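Phosphoserine aminotransferase (Bacillus alcalophilus, PDB 1W23) catalyses the reversible, pyridoxal-phosphate-dependent transamination between phosphoserine and 2-oxoglutarate that gives 3-phosphohydroxypyruvate and glutamate, a step of serine biosynthesis. Local coordinates at residues E59-P64 with V205-K210; I118-K123 with S129-S134; Q159-I164 with L178-K183; K272-T277 with M297-N302. All blocks are in the same frame, centred on the assembly; numbering follows the deposited sequence.

Contact 1 of 4, residues E59-P64 with V205-K210; sequences ELLQIP and VVIVKK
Ile63 and Ile207 face each other with the same first torsion: in both, CG1 lies anti to the carbonyl carbon (chi1 -57°) and CG2 anti to the backbone N, which directs CG1 and CD1 of each toward the other segment. The second torsions are also extended, and the two terminal methyls meet, Ile63 CD1 to Ile207 CD1 at 3.8 Å. The shorter branches approach as well, with Ile63 CG2 4.1 Å from Ile207 CG2. The side chains cross at a slant and meet at their methyl branches, although the backbones stay well apart, 8.4 Å between the CA atoms of Ile63 and Ile207. Leu61 adds one branch, its CD1 lying 4.0 Å from Ile207 CD1, and Ile207 CD1 is therefore touched by both residues.

Leu61 and Ile63 flank the point where helix 44-61 gives way to loop, and the CB atoms of both point toward the strand. Gln62, with positive phi (53°), is the C-prime residue of a Schellman motif in which Ile63 N returns to Arg58 O and Gln62 N bonds weakly to Glu59 O (3.4 Å). The chain then leads on toward strand 67-72. Strand 204-209 lies between strands 67-72 and 189-193 in the large mixed sheet, and Ile207 projects from the face on which the helix end lies. Branched aliphatic residues suit this buried place: beta-branching agrees with the extended backbone of Ile207, and the apolar ends ask for no polar partner. Ile63 also rests on Ile69 of strand 67-72.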
loop_
_atom_site.group_PDB
_atom_site.type_symbol
_atom_site.label_atom_id
_atom_site.label_comp_id
_atom_site.label_asym_id
_atom_site.label_seq_id
_atom_site.Cartn_x
_atom_site.Cartn_y
_atom_site.Cartn_z
ATOM N N GLU A 59 10.795 14.240 15.470
ATOM C CA GLU A 59 11.779 15.320 15.632
ATOM C C GLU A 59 11.454 16.465 14.674
ATOM O O GLU A 59 11.502 17.650 15.062
ATOM C CB GLU A 59 13.213 14.783 15.358
ATOM C CG GLU A 59 14.321 15.776 15.383
ATOM C CD GLU A 59 15.699 15.214 15.032
ATOM O OE1 GLU A 59 15.820 14.011 14.681
ATOM O OE2 GLU A 59 16.578 16.086 15.043
ATOM N N LEU A 60 11.196 16.169 13.401
ATOM C CA LEU A 60 11.079 17.186 12.388
ATOM C C LEU A 60 9.853 18.033 12.581
ATOM O O LEU A 60 9.928 19.252 12.323
ATOM C CB LEU A 60 11.102 16.547 10.997
ATOM C CG LEU A 60 12.436 16.026 10.550
ATOM C CD1 LEU A 60 12.289 15.101 9.335
ATOM C CD2 LEU A 60 13.390 17.172 10.230
ATOM N N LEU A 61 8.747 17.447 12.986
ATOM C CA LEU A 61 7.493 18.188 13.191
ATOM C C LEU A 61 7.275 18.544 14.665
ATOM O O LEU A 61 6.290 19.202 14.963
ATOM C CB LEU A 61 6.316 17.425 12.622
ATOM C CG LEU A 61 6.193 17.363 11.127
ATOM C CD1 LEU A 61 5.085 16.402 10.751
ATOM C CD2 LEU A 61 5.902 18.747 10.522
ATOM N N GLN A 62 8.208 18.150 15.540
ATOM C CA GLN A 62 8.012 18.380 16.979
ATOM C C GLN A 62 6.670 17.831 17.462
ATOM O O GLN A 62 5.855 18.512 18.045
ATOM C CB GLN A 62 8.204 19.875 17.343
ATOM C CG GLN A 62 9.634 20.340 17.078
ATOM C CD GLN A 62 9.865 21.801 17.432
ATOM O OE1 GLN A 62 10.115 22.661 16.587
ATOM N NE2 GLN A 62 9.791 22.090 18.721
ATOM N N ILE A 63 6.457 16.548 17.164
ATOM C CA ILE A 63 5.226 15.868 17.554
ATOM C C ILE A 63 5.227 15.549 19.052
ATOM O O ILE A 63 6.190 14.906 19.508
ATOM C CB ILE A 63 5.020 14.590 16.716
ATOM C CG1 ILE A 63 5.001 14.913 15.228
ATOM C CG2 ILE A 63 3.788 13.845 17.196
ATOM C CD1 ILE A 63 4.898 13.703 14.311
ATOM N N PRO A 64 4.250 16.009 19.808
ATOM C CA PRO A 64 4.279 15.731 21.258
ATOM C C PRO A 64 4.126 14.246 21.581
ATOM O O PRO A 64 3.634 13.430 20.822
ATOM C CB PRO A 64 3.084 16.513 21.786
ATOM C CG PRO A 64 2.776 17.550 20.749
ATOM C CD PRO A 64 3.113 16.884 19.456
ATOM N N VAL A 205 0.658 8.504 6.155
ATOM C CA VAL A 205 1.048 8.884 7.519
ATOM C C VAL A 205 -0.154 9.458 8.244
ATOM O O VAL A 205 -0.855 10.338 7.727
ATOM C CB VAL A 205 2.202 9.909 7.480
ATOM C CG1 VAL A 205 2.504 10.455 8.863
ATOM C CG2 VAL A 205 3.422 9.295 6.819
ATOM N N VAL A 206 -0.453 8.923 9.421
ATOM C CA VAL A 206 -1.524 9.405 10.247
ATOM C C VAL A 206 -0.929 9.717 11.641
ATOM O O VAL A 206 -0.424 8.826 12.298
ATOM C CB VAL A 206 -2.677 8.397 10.368
ATOM C CG1 VAL A 206 -3.837 8.970 11.157
ATOM C CG2 VAL A 206 -3.141 7.953 8.968
ATOM N N ILE A 207 -0.999 11.010 12.026
ATOM C CA ILE A 207 -0.526 11.465 13.336
ATOM C C ILE A 207 -1.746 11.690 14.199
ATOM O O ILE A 207 -2.589 12.496 13.829
ATOM C CB ILE A 207 0.342 12.724 13.192
ATOM C CG1 ILE A 207 1.549 12.546 12.277
ATOM C CG2 ILE A 207 0.743 13.205 14.569
ATOM C CD1 ILE A 207 2.115 13.833 11.723
ATOM N N VAL A 208 -1.876 10.944 15.286
ATOM C CA VAL A 208 -3.103 10.880 16.043
ATOM C C VAL A 208 -2.852 11.165 17.520
ATOM O O VAL A 208 -1.898 10.657 18.124
ATOM C CB VAL A 208 -3.762 9.462 16.037
ATOM C CG1 VAL A 208 -4.156 9.045 14.656
ATOM C CG2 VAL A 208 -2.876 8.361 16.631
ATOM N N LYS A 209 -3.702 11.973 18.119
ATOM C CA LYS A 209 -3.691 12.163 19.568
ATOM C C LYS A 209 -4.207 10.856 20.165
ATOM O O LYS A 209 -5.340 10.447 19.915
ATOM C CB LYS A 209 -4.556 13.358 19.951
ATOM C CG LYS A 209 -4.381 13.769 21.412
ATOM C CD LYS A 209 -5.031 15.149 21.627
ATOM C CE LYS A 209 -4.907 15.611 23.098
ATOM N NZ LYS A 209 -3.684 16.467 23.157
ATOM N N LYS A 210 -3.348 10.139 20.918
ATOM C CA LYS A 210 -3.629 8.757 21.259
ATOM C C LYS A 210 -4.956 8.585 21.966
ATOM O O LYS A 210 -5.707 7.656 21.629
ATOM C CB LYS A 210 -2.500 8.217 22.153
ATOM C CG LYS A 210 -1.162 8.274 21.497
ATOM C CD LYS A 210 -0.099 7.598 22.321
ATOM C CE LYS A 210 1.237 8.273 22.583
ATOM N NZ LYS A 210 2.091 7.210 23.247
#

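Contact 2 of 4, residues I118-K123 with S129-S134; sequences IAASTK and SIPDFS
Thr122 and Ser129 close the bend that follows strand 115-121, the strand at one edge of the large mixed sheet, where the chain doubles back before strand 142-148. The polar part of the contact is one hydrogen bond, from Thr122 OG1 to Ser129 O at 2.8 Å. The hydroxyl lies in the carbonyl plane and nearly in line with the C=O, at an angle of 160°. The threonine torsion (chi1 54°) sets OG1 between its own backbone N and carbonyl carbon and puts CG2 anti to that carbonyl carbon, so one residue offers a donor to the backbone and a methyl to the neighbouring side chains. A threonine is well suited to this double task. A second polar feature is local to the strand end: Ser121, whose CB points away from 129-134, accepts through OG from Lys123 N at 3.1 Å, an ST turn that shapes the chain just as it leaves the strand.

The apolar part centres on Pro131, a buried ring with no N-H to satisfy. Its CG meets Ala120 CB at 3.9 Å, and its CD meets Thr122 CG2 at 3.8 Å, so the ring bridges two residues, Ala120 near the end of the strand and Thr122 just beyond it, whose CB atoms point toward 129-134. The small alanine lets the ring come near the strand, and the proline also touches Val97 of strand 93-98, tying the returning loop to the neighbouring strand.

Between the polar and apolar parts stands the Thr122 methyl, which besides the proline also touches the hydroxyl of Ser129, CG2 to OG 3.6 Å.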
loop_
_atom_site.group_PDB
_atom_site.type_symbol
_atom_site.label_atom_id
_atom_site.label_comp_id
_atom_site.label_asym_id
_atom_site.label_seq_id
_atom_site.Cartn_x
_atom_site.Cartn_y
_atom_site.Cartn_z
ATOM N N ILE A 118 -21.423 21.784 6.713
ATOM C CA ILE A 118 -20.422 22.611 6.037
ATOM C C ILE A 118 -20.227 23.846 6.888
ATOM O O ILE A 118 -21.053 24.764 6.961
ATOM C CB ILE A 118 -20.846 22.960 4.603
ATOM C CG1 ILE A 118 -20.920 21.661 3.767
ATOM C CG2 ILE A 118 -19.838 23.908 3.949
ATOM C CD1 ILE A 118 -21.563 21.854 2.421
ATOM N N ALA A 119 -19.084 23.892 7.581
ATOM C CA ALA A 119 -18.781 24.989 8.481
ATOM C C ALA A 119 -18.523 26.286 7.702
ATOM O O ALA A 119 -18.829 27.386 8.190
ATOM C CB ALA A 119 -17.563 24.670 9.315
ATOM N N ALA A 120 -17.905 26.166 6.536
ATOM C CA ALA A 120 -17.549 27.317 5.701
ATOM C C ALA A 120 -17.128 26.723 4.344
ATOM O O ALA A 120 -16.741 25.540 4.255
ATOM C CB ALA A 120 -16.478 28.152 6.305
ATOM N N SER A 121 -17.199 27.558 3.293
ATOM C CA SER A 121 -16.956 27.092 1.961
ATOM C C SER A 121 -16.655 28.248 1.025
ATOM O O SER A 121 -17.291 29.297 1.140
ATOM C CB SER A 121 -18.192 26.379 1.413
ATOM O OG SER A 121 -17.974 25.958 0.086
ATOM N N THR A 122 -15.732 28.033 0.112
ATOM C CA THR A 122 -15.515 28.972 -0.990
ATOM C C THR A 122 -15.861 28.382 -2.362
ATOM O O THR A 122 -15.437 28.866 -3.406
ATOM C CB THR A 122 -14.076 29.572 -0.951
ATOM O OG1 THR A 122 -13.138 28.500 -0.920
ATOM C CG2 THR A 122 -13.877 30.453 0.288
ATOM N N LYS A 123 -16.729 27.338 -2.338
ATOM C CA LYS A 123 -17.147 26.681 -3.531
ATOM C C LYS A 123 -17.810 27.606 -4.563
ATOM O O LYS A 123 -17.583 27.492 -5.780
ATOM C CB LYS A 123 -18.115 25.541 -3.163
ATOM C CG LYS A 123 -18.574 24.653 -4.312
ATOM C CD LYS A 123 -19.542 23.570 -3.822
ATOM C CE LYS A 123 -20.099 22.807 -5.008
ATOM N NZ LYS A 123 -19.042 22.088 -5.767
ATOM N N SER A 129 -9.911 30.991 -2.552
ATOM C CA SER A 129 -9.387 31.436 -1.259
ATOM C C SER A 129 -9.776 30.484 -0.137
ATOM O O SER A 129 -10.662 29.652 -0.235
ATOM C CB SER A 129 -9.918 32.831 -0.931
ATOM O OG SER A 129 -11.295 32.847 -0.659
ATOM N N ILE A 130 -9.085 30.697 0.986
ATOM C CA ILE A 130 -9.480 30.066 2.252
ATOM C C ILE A 130 -10.453 30.964 2.958
ATOM O O ILE A 130 -10.180 32.186 3.064
ATOM C CB ILE A 130 -8.228 29.843 3.108
ATOM C CG1 ILE A 130 -7.087 29.104 2.355
ATOM C CG2 ILE A 130 -8.557 29.162 4.437
ATOM C CD1 ILE A 130 -7.487 27.772 1.755
ATOM N N PRO A 131 -11.598 30.495 3.458
ATOM C CA PRO A 131 -12.533 31.392 4.196
ATOM C C PRO A 131 -11.906 31.866 5.470
ATOM O O PRO A 131 -11.082 31.233 6.133
ATOM C CB PRO A 131 -13.731 30.484 4.469
ATOM C CG PRO A 131 -13.207 29.116 4.376
ATOM C CD PRO A 131 -12.088 29.114 3.385
ATOM N N ASP A 132 -12.316 33.084 5.889
ATOM C CA ASP A 132 -11.982 33.662 7.147
ATOM C C ASP A 132 -12.532 32.761 8.253
ATOM O O ASP A 132 -13.670 32.320 8.192
ATOM C CB ASP A 132 -12.661 35.030 7.213
ATOM C CG ASP A 132 -12.163 36.124 6.317
ATOM O OD1 ASP A 132 -12.868 37.168 6.227
ATOM O OD2 ASP A 132 -11.061 35.987 5.758
ATOM N N PHE A 133 -11.741 32.536 9.302
ATOM C CA PHE A 133 -12.146 31.650 10.355
ATOM C C PHE A 133 -13.380 32.169 11.077
ATOM O O PHE A 133 -14.111 31.348 11.673
ATOM C CB PHE A 133 -11.012 31.478 11.349
ATOM C CG PHE A 133 -9.756 30.850 10.736
ATOM C CD1 PHE A 133 -8.546 30.921 11.420
ATOM C CD2 PHE A 133 -9.726 30.203 9.513
ATOM C CE1 PHE A 133 -7.348 30.402 10.935
ATOM C CE2 PHE A 133 -8.537 29.698 8.996
ATOM C CZ PHE A 133 -7.354 29.776 9.690
ATOM N N SER A 134 -13.618 33.477 11.066
ATOM C CA SER A 134 -14.828 34.061 11.628
ATOM C C SER A 134 -16.089 33.532 10.925
ATOM O O SER A 134 -17.188 33.680 11.497
ATOM C CB SER A 134 -14.762 35.608 11.567
ATOM O OG SER A 134 -14.676 36.081 10.246
#

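Contact 3 of 4, residues Q159-I164 with L178-K183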
loop_
_atom_site.group_PDB
_atom_site.type_symbol
_atom_site.label_atom_id
_atom_site.label_comp_id
_atom_site.label_asym_id
_atom_site.label_seq_id
_atom_site.Cartn_x
_atom_site.Cartn_y
_atom_site.Cartn_z
ATOM N N GLN A 159 -2.778 29.618 5.628
ATOM C CA GLN A 159 -1.587 30.317 6.118
ATOM C C GLN A 159 -1.325 29.993 7.562
ATOM O O GLN A 159 -0.161 30.143 7.986
ATOM C CB GLN A 159 -1.771 31.848 5.989
ATOM C CG GLN A 159 -2.034 32.221 4.543
ATOM C CD GLN A 159 -0.946 31.681 3.633
ATOM O OE1 GLN A 159 0.219 32.125 3.805
ATOM N NE2 GLN A 159 -1.271 30.737 2.750
ATOM N N ASN A 160 -2.326 29.644 8.292
ATOM C CA ASN A 160 -2.296 29.307 9.726
ATOM C C ASN A 160 -3.590 28.549 9.973
ATOM O O ASN A 160 -4.381 28.351 9.012
ATOM C CB ASN A 160 -2.113 30.543 10.597
ATOM C CG ASN A 160 -3.026 31.646 10.114
ATOM O OD1 ASN A 160 -4.232 31.416 10.045
ATOM N ND2 ASN A 160 -2.468 32.800 9.774
ATOM N N PHE A 161 -3.793 28.072 11.170
ATOM C CA PHE A 161 -4.864 27.129 11.457
ATOM C C PHE A 161 -5.705 27.645 12.580
ATOM O O PHE A 161 -5.226 28.277 13.518
ATOM C CB PHE A 161 -4.270 25.757 11.812
ATOM C CG PHE A 161 -3.535 25.174 10.620
ATOM C CD1 PHE A 161 -2.176 25.072 10.600
ATOM C CD2 PHE A 161 -4.246 24.745 9.509
ATOM C CE1 PHE A 161 -1.533 24.561 9.470
ATOM C CE2 PHE A 161 -3.596 24.218 8.393
ATOM C CZ PHE A 161 -2.228 24.089 8.380
ATOM N N PRO A 162 -6.994 27.334 12.537
ATOM C CA PRO A 162 -7.862 27.861 13.599
ATOM C C PRO A 162 -7.680 27.172 14.919
ATOM O O PRO A 162 -7.304 25.997 15.001
ATOM C CB PRO A 162 -9.216 27.555 12.972
ATOM C CG PRO A 162 -9.043 26.313 12.170
ATOM C CD PRO A 162 -7.669 26.483 11.552
ATOM N N GLU A 163 -7.946 27.907 15.999
ATOM C CA GLU A 163 -7.990 27.421 17.359
ATOM C C GLU A 163 -9.414 26.963 17.611
ATOM O O GLU A 163 -10.322 27.785 17.716
ATOM C CB GLU A 163 -7.684 28.565 18.336
ATOM C CG GLU A 163 -7.576 28.087 19.769
ATOM C CD GLU A 163 -6.604 28.860 20.643
ATOM O OE1 GLU A 163 -6.916 28.891 21.859
ATOM O OE2 GLU A 163 -5.578 29.383 20.147
ATOM N N ILE A 164 -9.563 25.658 17.733
ATOM C CA ILE A 164 -10.807 24.877 17.852
ATOM C C ILE A 164 -10.763 24.217 19.211
ATOM O O ILE A 164 -9.726 23.567 19.453
ATOM C CB ILE A 164 -10.876 23.901 16.646
ATOM C CG1 ILE A 164 -10.834 24.745 15.337
ATOM C CG2 ILE A 164 -11.991 22.921 16.480
ATOM C CD1 ILE A 164 -11.994 25.705 15.222
ATOM N N LEU A 178 4.928 18.705 6.257
ATOM C CA LEU A 178 6.401 18.824 6.388
ATOM C C LEU A 178 7.037 19.629 5.277
ATOM O O LEU A 178 8.181 19.451 4.903
ATOM C CB LEU A 178 7.058 17.456 6.594
ATOM C CG LEU A 178 8.468 17.403 7.126
ATOM C CD1 LEU A 178 8.855 18.462 8.107
ATOM C CD2 LEU A 178 8.759 15.989 7.674
ATOM N N SER A 179 6.281 20.676 4.856
ATOM C CA SER A 179 6.822 21.732 3.997
ATOM C C SER A 179 7.189 23.005 4.770
ATOM O O SER A 179 7.689 23.950 4.171
ATOM C CB SER A 179 5.815 22.089 2.912
ATOM O OG SER A 179 4.621 22.618 3.457
ATOM N N ARG A 180 6.909 22.981 6.059
ATOM C CA ARG A 180 7.040 24.122 6.966
ATOM C C ARG A 180 6.835 23.628 8.371
ATOM O O ARG A 180 6.277 22.553 8.584
ATOM C CB ARG A 180 6.029 25.226 6.602
ATOM C CG ARG A 180 4.594 24.725 6.516
ATOM C CD ARG A 180 3.668 25.800 5.956
ATOM N NE ARG A 180 2.314 25.210 5.851
ATOM C CZ ARG A 180 1.207 25.932 5.651
ATOM N NH1 ARG A 180 1.240 27.265 5.477
ATOM N NH2 ARG A 180 0.007 25.312 5.633
ATOM N N PRO A 181 7.211 24.430 9.373
ATOM C CA PRO A 181 6.883 24.037 10.755
ATOM C C PRO A 181 5.381 23.960 10.977
ATOM O O PRO A 181 4.608 24.662 10.327
ATOM C CB PRO A 181 7.541 25.149 11.603
ATOM C CG PRO A 181 8.645 25.673 10.719
ATOM C CD PRO A 181 7.986 25.668 9.328
ATOM N N LEU A 182 4.999 23.144 11.948
ATOM C CA LEU A 182 3.612 22.921 12.311
ATOM C C LEU A 182 3.477 22.821 13.816
ATOM O O LEU A 182 4.257 22.093 14.395
ATOM C CB LEU A 182 3.221 21.620 11.612
ATOM C CG LEU A 182 1.810 21.113 11.707
ATOM C CD1 LEU A 182 0.798 22.076 11.162
ATOM C CD2 LEU A 182 1.662 19.778 10.940
ATOM N N LYS A 183 2.446 23.389 14.383
ATOM C CA LYS A 183 2.038 23.223 15.782
ATOM C C LYS A 183 1.048 22.056 15.838
ATOM O O LYS A 183 -0.167 22.264 15.674
ATOM C CB LYS A 183 1.364 24.479 16.318
ATOM C CG LYS A 183 0.829 24.477 17.743
ATOM C CD LYS A 183 0.449 25.880 18.288
ATOM C CE LYS A 183 -0.743 25.986 19.218
ATOM N NZ LYS A 183 -1.515 27.255 19.081
#
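Arg180 and Leu182 both reach the far end of the Phe161 ring, at neighbouring carbons. Arg180 NH2 lies 3.7 Å from Phe161 CZ, and Leu182 CD1, in one of the two conformers of that leucine, lies 3.8 Å from Phe161 CE1. The ring and the guanidinium are steeply inclined, their planes 74° apart. Leucine and phenylalanine cross at about a right angle, an apolar contact of one methyl with the ring.

The arginine gets there by a long straight arm: chi1 of 53° sets CG between the backbone N and the carbonyl carbon, and from CG to NE the chain is extended. Its charged end is held from outside the two segments, by a salt bridge from NH2 to Asp176 and a hydrogen bond from NH1 to the carbonyl of Tyr158. An arginine suits the place because its several N-H groups can serve both loops while NH2 comes near the ring.

Both loops flank strand 169-172 in the large sheet of the class-V pyridoxal-phosphate-dependent aminotransferase fold: 159-164 precedes it, and 178-183 leads from it to strand 189-193. The strand ends at Asp172, a residue of the cofactor site.

Farther out, Phe161 packs on Ile147 of strand 142-148 and meets Phe187 edge-to-face; its broad ring can thus join loop to sheet, with the leucine as an apolar neighbour. Leu182 leans on Leu61 at the end of helix 44-61.

Contact 4 of 4, residues K272-T277 with M297-N302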
loop_
_atom_site.group_PDB
_atom_site.type_symbol
_atom_site.label_atom_id
_atom_site.label_comp_id
_atom_site.label_asym_id
_atom_site.label_seq_id
_atom_site.Cartn_x
_atom_site.Cartn_y
_atom_site.Cartn_z
ATOM N N LYS A 272 8.167 31.860 -5.028
ATOM C CA LYS A 272 8.228 33.285 -5.435
ATOM C C LYS A 272 8.750 33.398 -6.859
ATOM O O LYS A 272 8.310 34.322 -7.574
ATOM C CB LYS A 272 9.105 34.042 -4.453
ATOM C CG LYS A 272 9.472 35.471 -4.825
ATOM C CD LYS A 272 10.500 36.062 -3.875
ATOM C CE LYS A 272 11.137 37.354 -4.339
ATOM N NZ LYS A 272 10.242 38.403 -4.825
ATOM N N ILE A 273 9.659 32.548 -7.296
ATOM C CA ILE A 273 10.116 32.611 -8.706
ATOM C C ILE A 273 8.947 32.513 -9.636
ATOM O O ILE A 273 8.850 33.274 -10.616
ATOM C CB ILE A 273 11.145 31.499 -8.976
ATOM C CG1 ILE A 273 12.481 31.747 -8.224
ATOM C CG2 ILE A 273 11.411 31.323 -10.469
ATOM C CD1 ILE A 273 13.381 30.544 -8.169
ATOM N N ILE A 274 8.046 31.550 -9.383
ATOM C CA ILE A 274 6.929 31.333 -10.298
ATOM C C ILE A 274 5.866 32.404 -10.133
ATOM O O ILE A 274 5.382 32.956 -11.136
ATOM C CB ILE A 274 6.370 29.897 -10.114
ATOM C CG1 ILE A 274 7.479 28.845 -10.324
ATOM C CG2 ILE A 274 5.220 29.685 -11.090
ATOM C CD1 ILE A 274 7.079 27.446 -9.962
ATOM N N TYR A 275 5.472 32.734 -8.905
ATOM C CA TYR A 275 4.488 33.791 -8.709
ATOM C C TYR A 275 4.958 35.146 -9.253
ATOM O O TYR A 275 4.145 35.881 -9.826
ATOM C CB TYR A 275 4.033 33.890 -7.258
ATOM C CG TYR A 275 3.136 32.767 -6.798
ATOM C CD1 TYR A 275 3.486 31.930 -5.774
ATOM C CD2 TYR A 275 1.905 32.531 -7.412
ATOM C CE1 TYR A 275 2.675 30.888 -5.345
ATOM C CE2 TYR A 275 1.074 31.514 -6.996
ATOM C CZ TYR A 275 1.474 30.687 -5.966
ATOM O OH TYR A 275 0.603 29.673 -5.579
ATOM N N ASP A 276 6.236 35.472 -9.081
ATOM C CA ASP A 276 6.724 36.735 -9.645
ATOM C C ASP A 276 6.582 36.716 -11.176
ATOM O O ASP A 276 6.275 37.755 -11.792
ATOM C CB ASP A 276 8.160 36.989 -9.225
ATOM C CG ASP A 276 8.371 37.472 -7.845
ATOM O OD1 ASP A 276 7.412 37.801 -7.128
ATOM O OD2 ASP A 276 9.560 37.597 -7.440
ATOM N N THR A 277 6.843 35.565 -11.786
ATOM C CA THR A 277 6.731 35.471 -13.257
ATOM C C THR A 277 5.288 35.746 -13.679
ATOM O O THR A 277 5.007 36.452 -14.656
ATOM C CB THR A 277 7.194 34.120 -13.749
ATOM O OG1 THR A 277 8.544 33.849 -13.284
ATOM C CG2 THR A 277 7.241 34.029 -15.246
ATOM N N MET A 297 2.911 24.976 -2.644
ATOM C CA MET A 297 3.078 23.607 -3.121
ATOM C C MET A 297 2.532 23.351 -4.540
ATOM O O MET A 297 3.115 22.553 -5.270
ATOM C CB MET A 297 2.385 22.649 -2.128
ATOM C CG MET A 297 3.022 22.621 -0.760
ATOM S SD MET A 297 4.586 21.713 -0.620
ATOM C CE MET A 297 5.837 23.004 -0.689
ATOM N N ASN A 298 1.411 24.008 -4.897
ATOM C CA ASN A 298 0.798 23.826 -6.197
ATOM C C ASN A 298 0.406 25.186 -6.750
ATOM O O ASN A 298 -0.425 25.846 -6.182
ATOM C CB ASN A 298 -0.447 22.918 -6.152
ATOM C CG ASN A 298 -0.171 21.585 -5.491
ATOM O OD1 ASN A 298 -0.438 21.442 -4.280
ATOM N ND2 ASN A 298 0.286 20.576 -6.226
ATOM N N VAL A 299 1.052 25.595 -7.862
ATOM C CA VAL A 299 0.808 26.909 -8.461
ATOM C C VAL A 299 -0.091 26.729 -9.670
ATOM O O VAL A 299 0.306 26.130 -10.686
ATOM C CB VAL A 299 2.130 27.593 -8.857
ATOM C CG1 VAL A 299 1.819 28.946 -9.471
ATOM C CG2 VAL A 299 3.096 27.709 -7.697
ATOM N N THR A 300 -1.311 27.241 -9.565
ATOM C CA THR A 300 -2.330 27.047 -10.602
ATOM C C THR A 300 -2.529 28.324 -11.409
ATOM O O THR A 300 -2.651 29.439 -10.847
ATOM C CB THR A 300 -3.638 26.557 -9.966
ATOM O OG1 THR A 300 -3.997 27.473 -8.937
ATOM C CG2 THR A 300 -3.491 25.142 -9.419
ATOM N N PHE A 301 -2.577 28.206 -12.748
ATOM C CA PHE A 301 -2.696 29.408 -13.565
ATOM C C PHE A 301 -3.240 29.022 -14.950
ATOM O O PHE A 301 -3.205 27.880 -15.368
ATOM C CB PHE A 301 -1.391 30.168 -13.710
ATOM C CG PHE A 301 -0.238 29.397 -14.322
ATOM C CD1 PHE A 301 0.043 29.551 -15.689
ATOM C CD2 PHE A 301 0.554 28.536 -13.599
ATOM C CE1 PHE A 301 1.089 28.869 -16.296
ATOM C CE2 PHE A 301 1.632 27.883 -14.212
ATOM C CZ PHE A 301 1.881 28.065 -15.551
ATOM N N ASN A 302 -3.733 30.059 -15.638
ATOM C CA ASN A 302 -4.225 29.953 -17.020
ATOM C C ASN A 302 -3.595 31.063 -17.850
ATOM O O ASN A 302 -3.267 32.127 -17.326
ATOM C CB ASN A 302 -5.769 30.109 -17.092
ATOM C CG ASN A 302 -6.512 28.901 -16.650
ATOM O OD1 ASN A 302 -6.789 28.025 -17.507
ATOM N ND2 ASN A 302 -6.847 28.798 -15.366
HETATM O O HOH W 1 -1.688 28.783 -6.801
#
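Helix 259-279 lies against the small antiparallel sheet in which strand 298-302 is the middle strand, and Tyr275 and Ile274 bring the two together at Val299. Helix and strand run nearly parallel, 14° between their directions, with axes 10.0 Å apart. Val299 CG1 is the shared target: it lies 3.6 Å from Tyr275 CE2 and 3.8 Å from Ile274 CG2. The valine presents both branches because CG1 stands anti to its backbone N (chi1 180°) and CG2 anti to its carbonyl carbon; CG2 then meets Tyr275 CZ at 3.8 Å. A beta-branched valine suits the extended strand and presents two methyls to the helix.

Tyrosine is suited to its place because the ring packs on Val299 and carries its hydroxyl to the polar backbone of the strand. OH bonds to the carbonyl of Ser295, and a water lying in the ring plane at its edge donates to OH at 2.7 Å. That same water donates to Asn298 O and accepts from Thr300 N at 3.2 Å, so it links the ring to two backbone groups of the strand on either side of Val299. Within the helix, Thr277 OG1 donates to Ile273 O at 2.7 Å, a carbonyl that also receives Thr277 N.

On the other side of the strand Asn298 bonds to Asn150, a residue of the cofactor pocket, and touches Thr152. The arrangement is that of a two-layer alpha+beta packing, a helix laid along one face of a short antiparallel sheet.

Overall arrangement
Contacts 1, 2 and 3 are grouped about the large mixed sheet: contact 1 reaches its antiparallel strand 204-209, contact 2 its edge strand 115-121, and contact 3 joins loops flanking strand 169-172. Contact 3 is the link among them, touching contact 1 where Leu61 packs on Leu178 and contact 2 where Phe133 packs against 160-162; contacts 1 and 2 stay about 17 Å apart at their nearest atoms. Contact 4, last along the chain, belongs to the small antiparallel sheet and meets contact 3 through Ser179 and Met297. Contacts 2 and 3 both lie within the sequence span bounded by contact 1. Asp172 in the large sheet and Asn298 in the small one place the cofactor site near where the two parts meet.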